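Local coordinates for protein peptidoglycan D,D-transpeptidase PbpA (Mycobacterium tuberculosis, PDB 3UN7) that probably cross-links cell-wall peptidoglycan as a D,D-transpeptidase of the penicillin-binding protein family and probably helps regulate cell length, at residues 374-378 and 391-395; 383-387 and 451-455. All coordinates share one frame; numbering follows the deposited sequence.

Contact 1 (374-378 and 391-395)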
loop_
_atom_site.group_PDB
_atom_site.type_symbol
_atom_site.label_atom_id
_atom_site.label_comp_id
_atom_site.label_asym_id
_atom_site.label_seq_id
_atom_site.Cartn_x
_atom_site.Cartn_y
_atom_site.Cartn_z
ATOM N N MET A 374 18.265 -1.400 -5.927
ATOM C CA MET A 374 17.081 -0.604 -6.210
ATOM C C MET A 374 17.412 0.802 -6.709
ATOM O O MET A 374 16.699 1.347 -7.553
ATOM C CB MET A 374 16.170 -0.582 -4.975
ATOM C CG MET A 374 15.486 -1.912 -4.743
ATOM S SD MET A 374 14.504 -1.951 -3.220
ATOM C CE MET A 374 13.112 -0.897 -3.659
ATOM N N VAL A 375 18.497 1.383 -6.215
ATOM C CA VAL A 375 19.026 2.625 -6.820
ATOM C C VAL A 375 19.396 2.380 -8.299
ATOM O O VAL A 375 19.088 3.196 -9.180
ATOM C CB VAL A 375 20.227 3.200 -6.027
ATOM C CG1 VAL A 375 20.964 4.281 -6.833
ATOM C CG2 VAL A 375 19.737 3.775 -4.684
ATOM N N GLY A 376 20.021 1.235 -8.563
ATOM C CA GLY A 376 20.375 0.862 -9.936
ATOM C C GLY A 376 19.150 0.669 -10.815
ATOM O O GLY A 376 19.122 1.157 -11.946
ATOM N N ALA A 377 18.150 -0.060 -10.313
ATOM C CA ALA A 377 16.896 -0.274 -11.056
ATOM C C ALA A 377 16.174 1.043 -11.378
ATOM O O ALA A 377 15.639 1.213 -12.483
ATOM C CB ALA A 377 15.977 -1.194 -10.287
ATOM N N GLU A 378 16.159 1.976 -10.428
ATOM C CA GLU A 378 15.489 3.252 -10.674
ATOM C C GLU A 378 16.116 3.943 -11.881
ATOM O O GLU A 378 15.409 4.482 -12.732
ATOM C CB GLU A 378 15.539 4.162 -9.444
ATOM C CG GLU A 378 15.174 5.635 -9.727
ATOM C CD GLU A 378 13.674 5.896 -9.900
ATOM O OE1 GLU A 378 12.856 4.944 -9.855
ATOM O OE2 GLU A 378 13.308 7.079 -10.079
ATOM N N GLN A 391 17.754 11.111 -4.946
ATOM C CA GLN A 391 18.057 9.758 -5.376
ATOM C C GLN A 391 16.951 8.824 -4.895
ATOM O O GLN A 391 16.641 8.775 -3.703
ATOM C CB GLN A 391 19.404 9.320 -4.800
ATOM C CG GLN A 391 19.933 8.034 -5.378
ATOM C CD GLN A 391 21.229 7.599 -4.723
ATOM O OE1 GLN A 391 21.320 7.488 -3.494
ATOM N NE2 GLN A 391 22.242 7.341 -5.542
ATOM N N ILE A 392 16.364 8.091 -5.829
ATOM C CA ILE A 392 15.238 7.213 -5.515
ATOM C C ILE A 392 15.713 5.777 -5.696
ATOM O O ILE A 392 16.402 5.483 -6.674
ATOM C CB ILE A 392 14.035 7.485 -6.451
ATOM C CG1 ILE A 392 13.471 8.884 -6.220
ATOM C CG2 ILE A 392 12.922 6.437 -6.266
ATOM C CD1 ILE A 392 12.379 9.280 -7.220
ATOM N N ALA A 393 15.375 4.914 -4.740
ATOM C CA ALA A 393 15.572 3.483 -4.865
ATOM C C ALA A 393 14.199 2.936 -5.213
ATOM O O ALA A 393 13.219 3.266 -4.541
ATOM C CB ALA A 393 16.047 2.886 -3.538
ATOM N N SER A 394 14.118 2.099 -6.239
ATOM C CA SER A 394 12.821 1.611 -6.665
ATOM C C SER A 394 12.871 0.219 -7.274
ATOM O O SER A 394 13.943 -0.318 -7.548
ATOM C CB SER A 394 12.222 2.588 -7.684
ATOM O OG SER A 394 12.877 2.457 -8.942
ATOM N N LYS A 395 11.685 -0.351 -7.488
ATOM C CA LYS A 395 11.517 -1.520 -8.337
ATOM C C LYS A 395 10.189 -1.357 -9.082
ATOM O O LYS A 395 9.141 -1.229 -8.447
ATOM C CB LYS A 395 11.510 -2.810 -7.512
ATOM C CG LYS A 395 11.525 -4.091 -8.371
ATOM C CD LYS A 395 12.917 -4.323 -8.967
ATOM C CE LYS A 395 12.958 -5.504 -9.935
ATOM N NZ LYS A 395 12.150 -5.252 -11.155
HETATM O O HOH W 1 18.457 5.797 -8.509
#
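Val-375 and Ala-393 come to 4.1 Å between their CA atoms where helix segment 374-378 passes strand segment 393-395, the axes 5.4 Å apart at closest and inclined at 72°. The strand, 393-399, is an edge strand of the five-stranded antiparallel sheet of the transpeptidase domain and carries, at Lys-395, the start of the Lys-Thr-Gly motif of penicillin-binding proteins. The helix meets its outer backbone edge through one hydrogen bond: Ser-394 N bonds almost straight to Met-374 O at 3.0 Å, from above the carbonyl plane, while the helical donor Glu-378 N reaches the same oxygen from the opposite face. Ala-393 CB packs against Met-374 CB at 3.8 Å. Glu-378 leaves its helix with CG opposite the backbone N (chi1 166°) and then bends, which carries its carboxylate obliquely across Ile-392 and brings OE1 to Ser-394 OG. That 2.6 Å bond uses the anti lone pair of OE1; the hydroxyl of Tyr-414, on the next strand, is a second partner of this buried oxygen. The end of the Lys-395 side chain leads away from the helix, its NZ hydrogen-bonded to Ser-252. At the start of the segment 391-395, the Gln-391 side chain crosses Val-375 at about a right angle, NE2 being 3.6 Å from CG1. Close by, one water donates to both Val-375 O and Ile-392 O, each 2.8 Å away.

Contact 2 (383-387 and 451-455)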
loop_
_atom_site.group_PDB
_atom_site.type_symbol
_atom_site.label_atom_id
_atom_site.label_comp_id
_atom_site.label_asym_id
_atom_site.label_seq_id
_atom_site.Cartn_x
_atom_site.Cartn_y
_atom_site.Cartn_z
ATOM N N GLN A 383 12.377 7.574 -16.875
ATOM C CA GLN A 383 12.700 8.493 -15.782
ATOM C C GLN A 383 11.672 9.631 -15.623
ATOM O O GLN A 383 12.011 10.723 -15.141
ATOM C CB GLN A 383 14.110 9.069 -15.977
ATOM C CG GLN A 383 15.270 8.081 -15.745
ATOM C CD GLN A 383 15.312 7.529 -14.322
ATOM O OE1 GLN A 383 16.000 8.067 -13.445
ATOM N NE2 GLN A 383 14.552 6.468 -14.082
ATOM N N LYS A 384 10.422 9.373 -16.016
ATOM C CA LYS A 384 9.393 10.415 -16.030
ATOM C C LYS A 384 9.078 10.842 -14.596
ATOM O O LYS A 384 8.713 10.017 -13.765
ATOM C CB LYS A 384 8.127 9.947 -16.768
ATOM C CG LYS A 384 7.019 11.012 -16.891
ATOM C CD LYS A 384 5.706 10.408 -17.398
ATOM C CE LYS A 384 4.546 11.415 -17.350
ATOM N NZ LYS A 384 3.809 11.467 -16.033
ATOM N N GLY A 385 9.257 12.130 -14.314
ATOM C CA GLY A 385 8.968 12.657 -12.988
ATOM C C GLY A 385 10.108 12.578 -11.994
ATOM O O GLY A 385 9.903 12.819 -10.810
ATOM N N ALA A 386 11.311 12.250 -12.470
ATOM C CA ALA A 386 12.516 12.265 -11.635
ATOM C C ALA A 386 12.634 13.621 -10.938
ATOM O O ALA A 386 12.227 14.633 -11.486
ATOM C CB ALA A 386 13.760 11.988 -12.482
ATOM N N ILE A 387 13.183 13.623 -9.728
ATOM C CA ILE A 387 13.274 14.825 -8.911
ATOM C C ILE A 387 14.735 15.251 -8.799
ATOM O O ILE A 387 15.562 14.486 -8.295
ATOM C CB ILE A 387 12.689 14.588 -7.484
ATOM C CG1 ILE A 387 11.291 13.960 -7.564
ATOM C CG2 ILE A 387 12.663 15.896 -6.689
ATOM C CD1 ILE A 387 10.891 13.113 -6.343
ATOM N N ARG A 451 6.684 8.727 -8.203
ATOM C CA ARG A 451 7.576 9.872 -8.112
ATOM C C ARG A 451 6.847 11.156 -7.729
ATOM O O ARG A 451 7.390 11.942 -6.958
ATOM C CB ARG A 451 8.402 10.051 -9.391
ATOM C CG ARG A 451 9.280 8.848 -9.691
ATOM C CD ARG A 451 10.306 9.144 -10.779
ATOM N NE ARG A 451 10.993 7.906 -11.108
ATOM C CZ ARG A 451 10.729 7.168 -12.178
ATOM N NH1 ARG A 451 9.821 7.574 -13.064
ATOM N NH2 ARG A 451 11.389 6.031 -12.370
ATOM N N ALA A 452 5.622 11.356 -8.232
ATOM C CA ALA A 452 4.813 12.531 -7.820
ATOM C C ALA A 452 4.492 12.475 -6.327
ATOM O O ALA A 452 4.376 13.507 -5.655
ATOM C CB ALA A 452 3.511 12.606 -8.616
ATOM N N VAL A 453 4.308 11.258 -5.819
ATOM C CA VAL A 453 3.986 11.051 -4.409
ATOM C C VAL A 453 5.211 11.336 -3.544
ATOM O O VAL A 453 5.113 12.032 -2.520
ATOM C CB VAL A 453 3.410 9.633 -4.158
ATOM C CG1 VAL A 453 3.276 9.354 -2.691
ATOM C CG2 VAL A 453 2.055 9.506 -4.825
ATOM N N ILE A 454 6.362 10.813 -3.971
ATOM C CA ILE A 454 7.641 11.092 -3.323
ATOM C C ILE A 454 7.961 12.592 -3.335
ATOM O O ILE A 454 8.374 13.151 -2.315
ATOM C CB ILE A 454 8.794 10.275 -3.967
ATOM C CG1 ILE A 454 8.584 8.791 -3.680
ATOM C CG2 ILE A 454 10.154 10.758 -3.431
ATOM C CD1 ILE A 454 9.415 7.824 -4.552
ATOM N N GLU A 455 7.751 13.236 -4.481
ATOM C CA GLU A 455 8.011 14.672 -4.611
ATOM C C GLU A 455 7.188 15.438 -3.583
ATOM O O GLU A 455 7.720 16.303 -2.890
ATOM C CB GLU A 455 7.697 15.163 -6.024
ATOM C CG GLU A 455 8.057 16.638 -6.275
ATOM C CD GLU A 455 8.057 16.999 -7.755
ATOM O OE1 GLU A 455 8.126 16.069 -8.606
ATOM O OE2 GLU A 455 8.005 18.216 -8.071
HETATM O O HOH W 2 7.653 13.894 -9.898
#
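Ile-387 and Arg-451 bring a loop onto a face of helix 446-458, the C-terminal helix that packs against the central sheet of the transpeptidase domain. The loop includes a type II beta turn from Gln-383 to Ala-386, in which Gly-385 takes a positive phi of 88° and sits beside the aliphatic part of Arg-451. Packing is closest where Ile-387 points into the helix: its CD1 rests over the backbone, 3.7 Å from Glu-455 N, and meets Ile-454 CG2 at 3.8 Å. Ile-454 in turn lies on Ala-416 and Val-425 of the sheet, so the isoleucine pair extends the apolar core outward. The Arg-451 chain, extended from CG to NE, runs along the turn, with CD 3.6 Å from Gly-385 C. Its NH1 donates to Lys-384 O at 2.8 Å, a bent bond (145°) to an oxygen near the guanidinium plane, while Gln-383 CA lies over one face of the group. The turn itself is looser and solvent-facing, its four residues exposed. Lys-384 turns its amine away from the helix, and a water fills in between Gly-385 O, at 2.7 Å, and Glu-455 OE1, at 2.6 Å, donating to both. With NE of Arg-451 held by Glu-378, the added bond from NH1 helps fix the rotation of the guanidinium, whose positive charge probably polarises the turn carbonyl it grips.

The two contacts, with centres 12 Å apart and segments that alternate along the chain, are joined most directly by an ion pair: Glu-378 OE2 of contact 1 forms a salt bridge with Arg-451 NE of contact 2 at 2.7 Å. One carboxylate thus joins helix 364-379, strand 393-399 and helix 446-458. Ile-392 adds apolar packing, its CD1 4.0 Å from Arg-451 CG and its CG2 4.1 Å from Ile-454 CD1. Only contact 1 borders the active site, since the side chain of Lys-395 is about 4 Å from that of Ser-193, the probable acyl-ester nucleophile; contact 2 lies away from it, tied to contact 1 through Glu-378 and Ile-392.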